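Local coordinates for galacto-N-biose/lacto-N-biose I transporter substrate-binding protein (Bifidobacterium longum, PDB 2Z8F) that binds galacto-N-biose and lacto-N-biose I, holding lacto-N-tetraose in this structure, and probably hands such sugars to its ABC transporter for uptake, at residues 25-30 against 254-259; 95-100 against 292-297; 132-137 against 270-275; 170-175 against 245-250; 313-318 against 330-335. One frame throughout, in Å; residues are numbered along the deposited sequence.

In the fold
Contacts 3 and 4 are buried and share the three-stranded antiparallel sheet: contact 3 joins its central strand 132-137 to 269-273 by paired backbone bonds, whereas contact 4 ties a loop to strand 246-250 mainly through side-chain hydroxyls. Y134 OH links the two by reaching the carbonyl of I170. Contact 1 lies at the surface beside the sugar and touches both through F257, but its own pairing is apolar and water-bridged. Contact 2, partly buried and held by a backbone bond and a glutamine amide, belongs to the six-stranded mixed sheet on the opposite side of the chain's centre from contacts 3 and 4. Contact 5, also at the surface, packs a glutamate chain against valine and proline, with one bridging water.

Contact 1 (25-30 against 254-259); sequences PDSEGM and APLFMT. With GAL (beta-D-galactopyranose), chain C.
P255, in the first turn of helix 254-261, receives the tip of M30 from the loop 25-30: the methyl CE of M30 lies 3.6 Å from CG of P255, the two side chains crossing at about a right angle. M30 spans the distance because its chain is extended, chi2 of -171° placing the sulfur and chi3 of 166° placing the methyl. The sulfur is also tied back to its own loop by a weak bond from S27, with SD 3.4 Å from the backbone N of S27.

L256, the next residue, divides its two branches between protein and sugar. CD2 sits 3.9 Å from CB of P25 and is 4.2 Å from the methyl CE of M30, at the other end of the loop. CD1 instead faces the galactose, 4.0 Å from its O6. P25 approaches the same hydroxyl, its CD 3.6 Å from O6, so leucine and proline form an apolar wall of the glycan pocket, while D128, S290, Q79 and G289 hydrogen-bond the sugar.

T259, one turn on, closes the contact through water. Its OG1 is 2.6 Å from water 1, and that water donates to the carbonyl O of E28 within the type II turn from S27 to M30.

The meeting of loop 25-30 with helix 254-261 beside the sugar is consistent with a bridge between the two lobes of a solute-binding protein. The loop links strand 16-22 to helix 33-43, and helix 254-261 follows strand 246-250. P255 also packs on W338 of helix 336-341, A254 on I347 and F351 of helix 347-356, and F257 meets F135 of strand 132-137 edge-to-face.

Contact 2 (95-100 against 292-297); sequences QDVTQY and VAVLKN
Q95 and V294 are joined first by their backbones: the amide N of Q95 donates to the carbonyl O of V294 over 3.0 Å, with an N-H...O angle of 160°. This bond brings the start of the 95-100 segment alongside strand 290-294.

A second polar link comes from the side chain of Q95. Its CG stands anti to the backbone N (chi1 -173°), and the extended chain beyond carries the amide on to the carbonyls that follow V294. There NE2 donates to the carbonyl O of L295 at 3.3 Å, arriving tilted by 22° from the carbonyl plane. The carbonyl O of K296 is also close, 3.1 Å from NE2, and the strongest partner of this nitrogen is the carbonyl of S298, just past the segment.

The apolar share belongs to two valines. CG1 of V97 rests 3.9 Å from CB of V294 and equally near its CG2, one methyl set against a branched side chain. V97 also packs on P301 of helix 301-311, and V294 on L77 of strand 77-81.

Within 95-100, D96 OD1 accepts from T98 twice, at 2.9 Å from the backbone N and 2.7 Å from OG1 of T98. The first of these bonds makes an Asx turn at the start of helix 98-104, and OG1 of T98 is bonded in addition to the backbone N of A122.

One glutamine amide thus bonds the carbonyls of L295 and S298, so the polar grip begun by the backbone of Q95 is continued by its side chain.

Contact 3 (132-137 against 270-275); sequences LVYFYN and QVAQLG
Y136 and Q270 are joined by backbone and side chain alike in the pairing of strands 132-137 and 269-273. Their backbones are a hydrogen-bonded antiparallel pair, with N of Q270 2.8 Å from O of Y136. The next such pair is Y134 with A272, where N of A272 gives O of Y134 a nearly straight bond of 2.8 Å (170°).

The side chains pack tightly here. CG of Y136 lies between the backbone N and the carbonyl carbon (chi1 70°), and the ring beyond it reaches Q270 and A272. CE2 and CZ of Y136 both lie 3.5 Å from CB of Q270, and CE2 also lies 3.8 Å from CB of A272. An alanine in place of Y136 would probably open a gap beside Q270 and A272, since both would lose the ring that packs against their CB atoms. On the opposite face of the sheet, CG2 of V271 touches CD1 of F135 at 3.8 Å, the two side chains lying side by side.

Toward L132 the fit relaxes and water enters. Water 2 donates to the carbonyl O of L132 (2.7 Å) and to OE1 of Q273, and accepts from the backbone N of L274 (3.0 Å). NE2 of Q273 turns to E350, while L274 lays CG and CD2 against the carbonyls of L132 and V133.

With 246-250 bonded along its far edge, strand 132-137 is the centre of the three-stranded antiparallel sheet of this solute-binding protein.

Contact 4 (170-175 against 245-250); sequences IMSYQP and IGTVAA
S172 and T247 meet hydroxyl to hydroxyl, OG of S172 donating to OG1 of T247 over 2.6 Å. Two torsions arrange this: OG of S172 lies between its backbone N and carbonyl carbon (chi1 74°), while OG1 of T247 is anti to its own N (chi1 -176°). OG1 of T247 in turn donates to the carbonyl O of V248, 2.8 Å away. Q174 feeds the other end; its extended chain sets NE2 2.8 Å from OG of S172, which lies in the plane of the amide. Water 3 completes a circuit, accepting from NE2 of Q174 and donating to O of V248.

M171 behaves differently. Bent at both chi2 and chi3, its chain curls back so that SD and CE each lie 3.8 Å from CG2 of V248. One residue earlier, CG2 of I170 packs against CD1 of I245 at 3.9 Å, the two isoleucines crossing at a slant. G246, next to I245, backs onto the carbonyl O of I170, where a CB would clash.

Both arms of the circuit run from NE2 of Q174 to the carbonyl O of V248, one through the two hydroxyls and one through the water. Each buried hydroxyl both accepts and donates; the backbone N atoms of S172 and V248, by contrast, have no partner in the model.

Contact 5 (313-318 against 330-335); sequences TQVPDL and EDAETP
E330 lies against V315 and P316 with its chain running opposite to the valine's. From CB, CG of E330 is turned between the backbone N and the carbonyl carbon (chi1 61°), which sets it 3.6 Å from CB of V315 and nearly as close to CG2. CD of E330 follows, 3.8 Å from the same CB and near the proline ring. At the tip the two oxygens part. OE1 rests 3.6 Å from CD of P316, the glutamate chain crossing the proline at about a right angle, while OE2 lies 2.7 Å from water 4, which donates to it and also to the carbonyl O of T313.

V315 uses its remaining branch on the chain beyond: CG1 lies 3.7 Å from CA of A332 and touches its CB. An alanine in place of V315 would probably leave A332 and CG of E330 with a gap where the two methyls had packed, though CB would still meet the glutamate.

The setting is the start of helix 315-320, with Q314 at the N-cap and at the centre of an inverse gamma turn, and a proline in the first turn. The nearby carboxylate is likely to suit the positive end of the helix. The arrangement is that of a loop between two helices, 315-320 and 336-341, folding back over the N-terminal turn of the first.

Contact 1 (25-30 against 254-259)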
# COMPACT_ATOMS: atom_id res chain seq x y z
N PRO A 25 8.40 7.81 4.29
CA PRO A 25 8.34 8.19 5.71
C PRO A 25 9.53 9.01 6.22
O PRO A 25 9.32 9.90 7.05
CB PRO A 25 8.22 6.85 6.45
CG PRO A 25 8.71 5.79 5.48
CD PRO A 25 8.42 6.34 4.10
N ASP A 26 10.75 8.73 5.76
CA ASP A 26 11.91 9.52 6.24
C ASP A 26 11.99 9.51 7.79
O ASP A 26 12.36 10.52 8.43
CB ASP A 26 11.86 10.97 5.71
CG ASP A 26 12.53 11.15 4.33
OD1 ASP A 26 13.28 10.25 3.87
OD2 ASP A 26 12.32 12.22 3.72
N SER A 27 11.67 8.37 8.39
CA SER A 27 11.74 8.18 9.85
C SER A 27 13.17 7.99 10.34
O SER A 27 14.06 7.69 9.56
CB SER A 27 10.96 6.94 10.26
OG SER A 27 9.61 7.07 9.89
N GLU A 28 13.37 8.13 11.65
CA GLU A 28 14.66 7.84 12.26
C GLU A 28 15.09 6.41 11.92
O GLU A 28 14.27 5.50 11.87
CB GLU A 28 14.61 8.07 13.78
CG GLU A 28 14.44 9.53 14.17
CD GLU A 28 14.25 9.76 15.66
OE1 GLU A 28 14.12 8.77 16.42
OE2 GLU A 28 14.22 10.94 16.08
N GLY A 29 16.37 6.23 11.60
CA GLY A 29 16.89 4.90 11.24
C GLY A 29 16.90 4.62 9.74
O GLY A 29 17.61 3.72 9.26
N MET A 30 16.12 5.39 9.00
CA MET A 30 16.03 5.26 7.55
C MET A 30 17.11 6.07 6.81
O MET A 30 17.61 7.09 7.33
CB MET A 30 14.65 5.72 7.10
CG MET A 30 13.55 4.86 7.71
SD MET A 30 11.98 5.27 6.97
CE MET A 30 10.95 3.88 7.53
N ALA A 254 6.68 -2.59 7.88
CA ALA A 254 7.57 -3.24 8.84
C ALA A 254 8.32 -2.22 9.72
O ALA A 254 8.21 -2.31 10.95
CB ALA A 254 8.54 -4.21 8.14
N PRO A 255 9.06 -1.29 9.11
CA PRO A 255 9.81 -0.37 10.00
C PRO A 255 8.90 0.57 10.76
O PRO A 255 9.23 1.01 11.88
CB PRO A 255 10.68 0.42 9.03
CG PRO A 255 9.92 0.39 7.71
CD PRO A 255 9.29 -0.99 7.68
N LEU A 256 7.76 0.90 10.18
CA LEU A 256 6.77 1.76 10.85
C LEU A 256 6.24 1.10 12.12
O LEU A 256 6.15 1.72 13.19
CB LEU A 256 5.63 2.08 9.88
CG LEU A 256 6.02 2.63 8.49
CD1 LEU A 256 4.74 2.93 7.70
CD2 LEU A 256 6.92 3.87 8.56
N PHE A 257 5.86 -0.17 11.97
CA PHE A 257 5.39 -0.99 13.06
C PHE A 257 6.45 -1.13 14.15
O PHE A 257 6.13 -1.03 15.36
CB PHE A 257 4.97 -2.36 12.49
CG PHE A 257 4.16 -3.20 13.44
CD1 PHE A 257 2.75 -3.11 13.42
CD2 PHE A 257 4.77 -4.08 14.31
CE1 PHE A 257 1.99 -3.91 14.31
CE2 PHE A 257 4.03 -4.87 15.20
CZ PHE A 257 2.64 -4.79 15.19
N MET A 258 7.71 -1.31 13.74
CA MET A 258 8.83 -1.45 14.67
C MET A 258 8.96 -0.20 15.50
O MET A 258 9.01 -0.29 16.73
CB MET A 258 10.13 -1.68 13.91
CG MET A 258 10.29 -3.11 13.45
SD MET A 258 11.65 -3.31 12.30
CE MET A 258 12.96 -2.53 13.28
N THR A 259 8.98 0.95 14.83
CA THR A 259 9.04 2.25 15.53
C THR A 259 7.85 2.43 16.46
O THR A 259 8.02 2.85 17.61
CB THR A 259 9.12 3.43 14.55
OG1 THR A 259 10.34 3.34 13.79
CG2 THR A 259 9.12 4.77 15.31
C1 GAL C . 2.19 3.84 1.52
C2 GAL C . 2.33 3.61 0.02
C3 GAL C . 3.55 2.73 -0.23
C4 GAL C . 4.80 3.35 0.43
C5 GAL C . 4.55 3.59 1.92
C6 GAL C . 5.71 4.32 2.60
O2 GAL C . 1.18 2.93 -0.45
O3 GAL C . 3.70 2.60 -1.61
O4 GAL C . 5.06 4.54 -0.27
O5 GAL C . 3.39 4.39 2.09
O6 GAL C . 5.55 4.23 4.01
O HOH W 1 12.06 5.29 13.58

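Contact 2 (95-100 against 292-297)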
# COMPACT_ATOMS: atom_id res chain seq x y z
N GLN A 95 2.03 13.04 -17.87
CA GLN A 95 2.69 13.14 -19.17
C GLN A 95 3.08 11.76 -19.69
O GLN A 95 3.72 10.99 -18.98
CB GLN A 95 3.95 14.01 -19.04
CG GLN A 95 4.56 14.27 -20.39
CD GLN A 95 5.72 15.26 -20.39
OE1 GLN A 95 6.56 15.19 -21.26
NE2 GLN A 95 5.74 16.18 -19.42
N ASP A 96 2.69 11.46 -20.93
CA ASP A 96 3.07 10.23 -21.61
C ASP A 96 4.59 10.20 -21.77
O ASP A 96 5.16 11.07 -22.43
CB ASP A 96 2.38 10.22 -22.98
CG ASP A 96 2.78 9.04 -23.85
OD1 ASP A 96 3.68 8.28 -23.46
OD2 ASP A 96 2.20 8.90 -24.96
N VAL A 97 5.24 9.24 -21.13
CA VAL A 97 6.70 9.08 -21.19
C VAL A 97 7.07 7.69 -21.71
O VAL A 97 8.12 7.12 -21.36
CB VAL A 97 7.39 9.35 -19.82
CG1 VAL A 97 7.39 10.84 -19.50
CG2 VAL A 97 6.73 8.56 -18.69
N THR A 98 6.19 7.13 -22.54
CA THR A 98 6.41 5.79 -23.07
C THR A 98 7.80 5.57 -23.67
O THR A 98 8.44 4.55 -23.41
CB THR A 98 5.32 5.45 -24.12
OG1 THR A 98 4.03 5.59 -23.51
CG2 THR A 98 5.47 4.02 -24.62
N GLN A 99 8.25 6.53 -24.48
CA GLN A 99 9.52 6.39 -25.18
C GLN A 99 10.72 6.36 -24.22
O GLN A 99 11.81 5.89 -24.58
CB GLN A 99 9.70 7.48 -26.23
CG GLN A 99 9.85 8.90 -25.69
CD GLN A 99 10.50 9.83 -26.73
OE1 GLN A 99 11.37 9.41 -27.50
NE2 GLN A 99 10.07 11.09 -26.74
N TYR A 100 10.51 6.87 -23.00
CA TYR A 100 11.55 6.82 -21.97
C TYR A 100 11.41 5.59 -21.08
O TYR A 100 12.38 4.89 -20.85
CB TYR A 100 11.58 8.10 -21.13
CG TYR A 100 11.61 9.35 -21.99
CD1 TYR A 100 12.70 9.61 -22.82
CD2 TYR A 100 10.54 10.25 -21.99
CE1 TYR A 100 12.73 10.72 -23.64
CE2 TYR A 100 10.56 11.38 -22.80
CZ TYR A 100 11.68 11.62 -23.60
OH TYR A 100 11.71 12.73 -24.39
N VAL A 292 6.28 6.42 -9.32
CA VAL A 292 6.55 7.86 -9.41
C VAL A 292 6.22 8.24 -10.85
O VAL A 292 6.69 7.58 -11.82
CB VAL A 292 7.99 8.22 -8.99
CG1 VAL A 292 8.21 9.73 -9.15
CG2 VAL A 292 8.25 7.80 -7.58
N ALA A 293 5.35 9.22 -11.01
CA ALA A 293 4.88 9.62 -12.34
C ALA A 293 5.47 10.95 -12.76
O ALA A 293 5.83 11.78 -11.91
CB ALA A 293 3.34 9.72 -12.35
N VAL A 294 5.57 11.14 -14.07
CA VAL A 294 5.98 12.42 -14.64
C VAL A 294 4.72 13.23 -14.90
O VAL A 294 3.77 12.71 -15.51
CB VAL A 294 6.79 12.23 -15.96
CG1 VAL A 294 7.22 13.60 -16.51
CG2 VAL A 294 8.02 11.34 -15.71
N LEU A 295 4.69 14.46 -14.40
CA LEU A 295 3.47 15.27 -14.46
C LEU A 295 3.35 16.05 -15.77
O LEU A 295 4.34 16.23 -16.48
CB LEU A 295 3.37 16.19 -13.24
CG LEU A 295 3.29 15.46 -11.89
CD1 LEU A 295 2.91 16.41 -10.77
CD2 LEU A 295 2.28 14.28 -11.97
N LYS A 296 2.12 16.48 -16.07
CA LYS A 296 1.72 17.03 -17.37
C LYS A 296 2.69 17.99 -18.06
O LYS A 296 3.07 17.76 -19.22
CB LYS A 296 0.35 17.69 -17.23
CG LYS A 296 -0.25 18.22 -18.52
CD LYS A 296 -1.47 19.07 -18.21
CE LYS A 296 -1.82 19.98 -19.37
NZ LYS A 296 -2.33 19.21 -20.55
N ASN A 297 3.09 19.04 -17.36
CA ASN A 297 3.88 20.09 -17.97
C ASN A 297 5.35 20.10 -17.52
O ASN A 297 6.01 21.15 -17.56
CB ASN A 297 3.23 21.45 -17.68
CG ASN A 297 1.79 21.56 -18.19
OD1 ASN A 297 0.88 21.83 -17.42
ND2 ASN A 297 1.59 21.37 -19.50

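Contact 3 (132-137 against 270-275)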
# COMPACT_ATOMS: atom_id res chain seq x y z
N LEU A 132 -0.16 -7.83 1.22
CA LEU A 132 -0.58 -8.01 2.60
C LEU A 132 -0.03 -9.28 3.23
O LEU A 132 -0.02 -10.37 2.62
CB LEU A 132 -2.11 -7.94 2.71
CG LEU A 132 -2.70 -6.58 2.37
CD1 LEU A 132 -4.17 -6.66 1.87
CD2 LEU A 132 -2.68 -5.70 3.64
N VAL A 133 0.43 -9.16 4.47
CA VAL A 133 0.99 -10.27 5.25
C VAL A 133 0.44 -10.22 6.69
O VAL A 133 -0.43 -9.39 6.99
CB VAL A 133 2.56 -10.24 5.23
CG1 VAL A 133 3.08 -10.40 3.84
CG2 VAL A 133 3.10 -8.89 5.81
N TYR A 134 0.93 -11.11 7.54
CA TYR A 134 0.44 -11.20 8.92
C TYR A 134 1.61 -11.06 9.89
O TYR A 134 2.57 -11.83 9.82
CB TYR A 134 -0.26 -12.54 9.14
CG TYR A 134 -0.91 -12.66 10.50
CD1 TYR A 134 -1.97 -11.83 10.88
CD2 TYR A 134 -0.50 -13.64 11.40
CE1 TYR A 134 -2.58 -11.95 12.15
CE2 TYR A 134 -1.12 -13.78 12.67
CZ TYR A 134 -2.15 -12.93 13.03
OH TYR A 134 -2.74 -13.07 14.28
N PHE A 135 1.58 -10.03 10.73
CA PHE A 135 2.60 -9.85 11.77
C PHE A 135 2.02 -10.44 13.06
O PHE A 135 0.85 -10.17 13.42
CB PHE A 135 2.87 -8.36 12.07
CG PHE A 135 3.53 -7.55 10.95
CD1 PHE A 135 4.02 -8.15 9.79
CD2 PHE A 135 3.71 -6.17 11.12
CE1 PHE A 135 4.62 -7.38 8.79
CE2 PHE A 135 4.32 -5.40 10.15
CZ PHE A 135 4.79 -6.01 8.96
N TYR A 136 2.84 -11.17 13.80
CA TYR A 136 2.36 -11.72 15.09
C TYR A 136 3.50 -11.92 16.07
O TYR A 136 4.65 -12.14 15.66
CB TYR A 136 1.56 -13.03 14.91
CG TYR A 136 2.44 -14.18 14.50
CD1 TYR A 136 2.82 -15.17 15.41
CD2 TYR A 136 2.92 -14.26 13.20
CE1 TYR A 136 3.66 -16.22 15.03
CE2 TYR A 136 3.76 -15.29 12.81
CZ TYR A 136 4.12 -16.26 13.72
OH TYR A 136 4.96 -17.26 13.28
N ASN A 137 3.17 -11.83 17.36
CA ASN A 137 4.15 -12.11 18.41
C ASN A 137 4.12 -13.59 18.78
O ASN A 137 3.21 -14.05 19.46
CB ASN A 137 3.94 -11.23 19.64
CG ASN A 137 5.03 -11.43 20.67
OD1 ASN A 137 5.42 -12.55 20.93
ND2 ASN A 137 5.54 -10.34 21.25
N GLN A 270 7.14 -12.13 14.36
CA GLN A 270 7.37 -12.90 13.15
C GLN A 270 6.43 -12.41 12.05
O GLN A 270 5.41 -11.77 12.34
CB GLN A 270 7.07 -14.39 13.39
CG GLN A 270 7.99 -15.09 14.38
CD GLN A 270 9.37 -15.33 13.80
OE1 GLN A 270 10.28 -14.52 13.97
NE2 GLN A 270 9.51 -16.41 13.06
N VAL A 271 6.79 -12.70 10.80
CA VAL A 271 5.92 -12.44 9.66
C VAL A 271 5.47 -13.79 9.11
O VAL A 271 6.28 -14.72 8.96
CB VAL A 271 6.65 -11.66 8.55
CG1 VAL A 271 5.78 -11.49 7.31
CG2 VAL A 271 7.08 -10.29 9.08
N ALA A 272 4.17 -13.90 8.85
CA ALA A 272 3.59 -15.09 8.20
C ALA A 272 2.80 -14.63 6.97
O ALA A 272 2.35 -13.50 6.89
CB ALA A 272 2.66 -15.78 9.16
N GLN A 273 2.62 -15.54 6.00
CA GLN A 273 1.65 -15.31 4.94
C GLN A 273 0.24 -15.25 5.52
O GLN A 273 -0.03 -15.86 6.55
CB GLN A 273 1.72 -16.45 3.93
CG GLN A 273 3.08 -16.61 3.26
CD GLN A 273 3.56 -15.35 2.57
OE1 GLN A 273 2.85 -14.77 1.74
NE2 GLN A 273 4.77 -14.90 2.91
N LEU A 274 -0.66 -14.50 4.87
CA LEU A 274 -2.06 -14.52 5.25
C LEU A 274 -2.59 -15.94 5.22
O LEU A 274 -2.29 -16.68 4.28
CB LEU A 274 -2.88 -13.72 4.25
CG LEU A 274 -2.72 -12.21 4.22
CD1 LEU A 274 -3.74 -11.74 3.20
CD2 LEU A 274 -3.02 -11.63 5.58
N GLY A 275 -3.38 -16.29 6.22
CA GLY A 275 -4.12 -17.55 6.21
C GLY A 275 -5.28 -17.41 5.24
O GLY A 275 -5.48 -16.35 4.63
O HOH W 2 0.55 -13.05 2.60

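Contact 4 (170-175 against 245-250)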
# COMPACT_ATOMS: atom_id res chain seq x y z
N ILE A 170 -5.41 -10.87 18.47
CA ILE A 170 -4.62 -11.38 17.37
C ILE A 170 -5.07 -10.80 16.01
O ILE A 170 -4.60 -11.25 14.96
CB ILE A 170 -4.57 -12.93 17.33
CG1 ILE A 170 -5.95 -13.54 17.05
CG2 ILE A 170 -3.97 -13.48 18.66
CD1 ILE A 170 -5.89 -15.09 16.70
N MET A 171 -5.99 -9.83 16.04
CA MET A 171 -6.37 -9.09 14.85
C MET A 171 -6.65 -7.63 15.20
O MET A 171 -7.07 -7.31 16.32
CB MET A 171 -7.60 -9.76 14.18
CG MET A 171 -7.97 -9.24 12.78
SD MET A 171 -6.60 -9.11 11.60
CE MET A 171 -6.15 -10.81 11.45
N SER A 172 -6.37 -6.75 14.25
CA SER A 172 -6.88 -5.39 14.30
C SER A 172 -7.89 -5.15 13.18
O SER A 172 -7.78 -5.74 12.09
CB SER A 172 -5.76 -4.36 14.25
OG SER A 172 -5.20 -4.26 12.94
N TYR A 173 -8.89 -4.34 13.49
CA TYR A 173 -9.81 -3.80 12.50
C TYR A 173 -9.48 -2.33 12.38
O TYR A 173 -9.59 -1.60 13.38
CB TYR A 173 -11.24 -3.98 13.02
CG TYR A 173 -12.33 -3.41 12.15
CD1 TYR A 173 -12.73 -4.07 10.99
CD2 TYR A 173 -13.00 -2.22 12.49
CE1 TYR A 173 -13.75 -3.56 10.19
CE2 TYR A 173 -14.04 -1.71 11.71
CZ TYR A 173 -14.41 -2.39 10.55
OH TYR A 173 -15.44 -1.92 9.74
N GLN A 174 -9.09 -1.90 11.18
CA GLN A 174 -8.55 -0.56 10.97
C GLN A 174 -9.51 0.25 10.09
O GLN A 174 -9.38 0.28 8.86
CB GLN A 174 -7.16 -0.67 10.32
CG GLN A 174 -6.16 -1.39 11.21
CD GLN A 174 -4.83 -1.62 10.55
OE1 GLN A 174 -4.51 -0.98 9.56
NE2 GLN A 174 -4.05 -2.54 11.10
N PRO A 175 -10.46 0.96 10.73
CA PRO A 175 -11.45 1.64 9.91
C PRO A 175 -10.87 2.71 8.99
O PRO A 175 -11.45 2.96 7.93
CB PRO A 175 -12.42 2.26 10.94
CG PRO A 175 -11.70 2.24 12.22
CD PRO A 175 -10.66 1.18 12.18
N ILE A 245 -1.21 -8.37 19.51
CA ILE A 245 -0.16 -9.38 19.35
C ILE A 245 -0.22 -10.04 17.97
O ILE A 245 0.57 -10.92 17.64
CB ILE A 245 -0.17 -10.46 20.47
CG1 ILE A 245 -1.53 -11.15 20.59
CG2 ILE A 245 0.21 -9.80 21.81
CD1 ILE A 245 -1.50 -12.43 21.43
N GLY A 246 -1.16 -9.58 17.16
CA GLY A 246 -1.23 -10.08 15.78
C GLY A 246 -2.06 -9.14 14.95
O GLY A 246 -3.05 -8.57 15.43
N THR A 247 -1.70 -8.99 13.68
CA THR A 247 -2.51 -8.16 12.76
C THR A 247 -2.09 -8.38 11.31
O THR A 247 -0.94 -8.71 11.01
CB THR A 247 -2.43 -6.63 13.09
OG1 THR A 247 -3.32 -5.89 12.22
CG2 THR A 247 -1.03 -6.10 12.92
N VAL A 248 -3.05 -8.22 10.40
CA VAL A 248 -2.74 -8.01 9.01
C VAL A 248 -1.95 -6.71 8.89
O VAL A 248 -2.19 -5.75 9.64
CB VAL A 248 -4.01 -7.92 8.15
CG1 VAL A 248 -3.71 -7.50 6.72
CG2 VAL A 248 -4.80 -9.24 8.22
N ALA A 249 -0.99 -6.70 7.99
CA ALA A 249 -0.22 -5.50 7.70
C ALA A 249 0.22 -5.50 6.26
O ALA A 249 0.50 -6.58 5.72
CB ALA A 249 1.01 -5.45 8.63
N ALA A 250 0.29 -4.33 5.63
CA ALA A 250 0.98 -4.19 4.34
C ALA A 250 2.48 -4.40 4.58
O ALA A 250 3.00 -4.00 5.61
CB ALA A 250 0.71 -2.83 3.70
O HOH W 3 -1.30 -3.17 10.47

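Contact 5 (313-318 against 330-335)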
# COMPACT_ATOMS: atom_id res chain seq x y z
N THR A 313 16.16 2.14 -8.43
CA THR A 313 17.04 0.97 -8.35
C THR A 313 18.08 1.05 -7.22
O THR A 313 18.99 0.22 -7.15
CB THR A 313 17.73 0.63 -9.74
OG1 THR A 313 18.45 1.76 -10.23
CG2 THR A 313 16.68 0.23 -10.78
N GLN A 314 17.92 2.02 -6.30
CA GLN A 314 18.76 2.06 -5.08
C GLN A 314 18.16 1.14 -4.02
O GLN A 314 17.67 1.57 -2.97
CB GLN A 314 18.92 3.51 -4.56
CG GLN A 314 19.54 4.46 -5.62
CD GLN A 314 20.78 3.84 -6.27
OE1 GLN A 314 21.79 3.63 -5.62
NE2 GLN A 314 20.68 3.52 -7.55
N VAL A 315 18.19 -0.16 -4.30
CA VAL A 315 17.45 -1.13 -3.53
C VAL A 315 17.63 -1.04 -2.00
O VAL A 315 16.63 -0.90 -1.28
CB VAL A 315 17.63 -2.55 -4.12
CG1 VAL A 315 17.11 -3.64 -3.19
CG2 VAL A 315 16.94 -2.59 -5.49
N PRO A 316 18.87 -1.15 -1.50
CA PRO A 316 18.99 -1.10 -0.03
C PRO A 316 18.41 0.19 0.59
O PRO A 316 17.79 0.12 1.66
CB PRO A 316 20.50 -1.19 0.21
CG PRO A 316 21.05 -1.81 -1.05
CD PRO A 316 20.17 -1.38 -2.17
N ASP A 317 18.60 1.33 -0.07
CA ASP A 317 18.11 2.60 0.47
C ASP A 317 16.59 2.62 0.49
O ASP A 317 15.98 3.04 1.46
CB ASP A 317 18.65 3.79 -0.32
CG ASP A 317 20.17 3.94 -0.24
OD1 ASP A 317 20.81 3.40 0.68
OD2 ASP A 317 20.72 4.63 -1.12
N LEU A 318 15.96 2.14 -0.59
CA LEU A 318 14.50 2.03 -0.61
C LEU A 318 13.99 1.06 0.45
O LEU A 318 12.97 1.32 1.13
CB LEU A 318 14.05 1.54 -1.99
CG LEU A 318 14.38 2.43 -3.21
CD1 LEU A 318 14.09 1.71 -4.54
CD2 LEU A 318 13.63 3.73 -3.17
N GLU A 330 18.76 -6.05 -8.31
CA GLU A 330 19.47 -6.76 -7.24
C GLU A 330 18.44 -7.24 -6.23
O GLU A 330 17.35 -6.67 -6.16
CB GLU A 330 20.51 -5.87 -6.56
CG GLU A 330 19.95 -4.65 -5.88
CD GLU A 330 21.02 -3.81 -5.20
OE1 GLU A 330 21.42 -4.15 -4.06
OE2 GLU A 330 21.45 -2.81 -5.81
N ASP A 331 18.77 -8.29 -5.46
CA ASP A 331 17.84 -8.84 -4.48
C ASP A 331 17.70 -7.87 -3.30
O ASP A 331 18.69 -7.34 -2.82
CB ASP A 331 18.31 -10.21 -3.94
CG ASP A 331 18.20 -11.35 -4.96
OD1 ASP A 331 17.39 -11.29 -5.92
OD2 ASP A 331 18.95 -12.34 -4.79
N ALA A 332 16.47 -7.65 -2.85
CA ALA A 332 16.26 -6.92 -1.59
C ALA A 332 16.65 -7.82 -0.42
O ALA A 332 16.36 -9.02 -0.42
CB ALA A 332 14.81 -6.46 -1.47
N GLU A 333 17.32 -7.24 0.57
CA GLU A 333 17.78 -7.98 1.73
C GLU A 333 17.22 -7.36 3.00
O GLU A 333 17.08 -6.14 3.09
CB GLU A 333 19.32 -7.97 1.80
CG GLU A 333 19.97 -8.54 0.54
CD GLU A 333 21.46 -8.78 0.68
OE1 GLU A 333 22.11 -8.16 1.56
OE2 GLU A 333 21.98 -9.61 -0.09
N THR A 334 16.90 -8.22 3.96
CA THR A 334 16.37 -7.76 5.24
C THR A 334 17.47 -7.02 6.01
O THR A 334 18.53 -7.61 6.26
CB THR A 334 15.88 -8.95 6.09
OG1 THR A 334 14.91 -9.71 5.35
CG2 THR A 334 15.26 -8.46 7.37
N PRO A 335 17.24 -5.74 6.38
CA PRO A 335 18.23 -5.06 7.23
C PRO A 335 18.44 -5.76 8.57
O PRO A 335 17.52 -6.32 9.15
CB PRO A 335 17.62 -3.66 7.44
CG PRO A 335 16.67 -3.46 6.28
CD PRO A 335 16.11 -4.86 6.02
O HOH W 4 20.25 -1.97 -8.06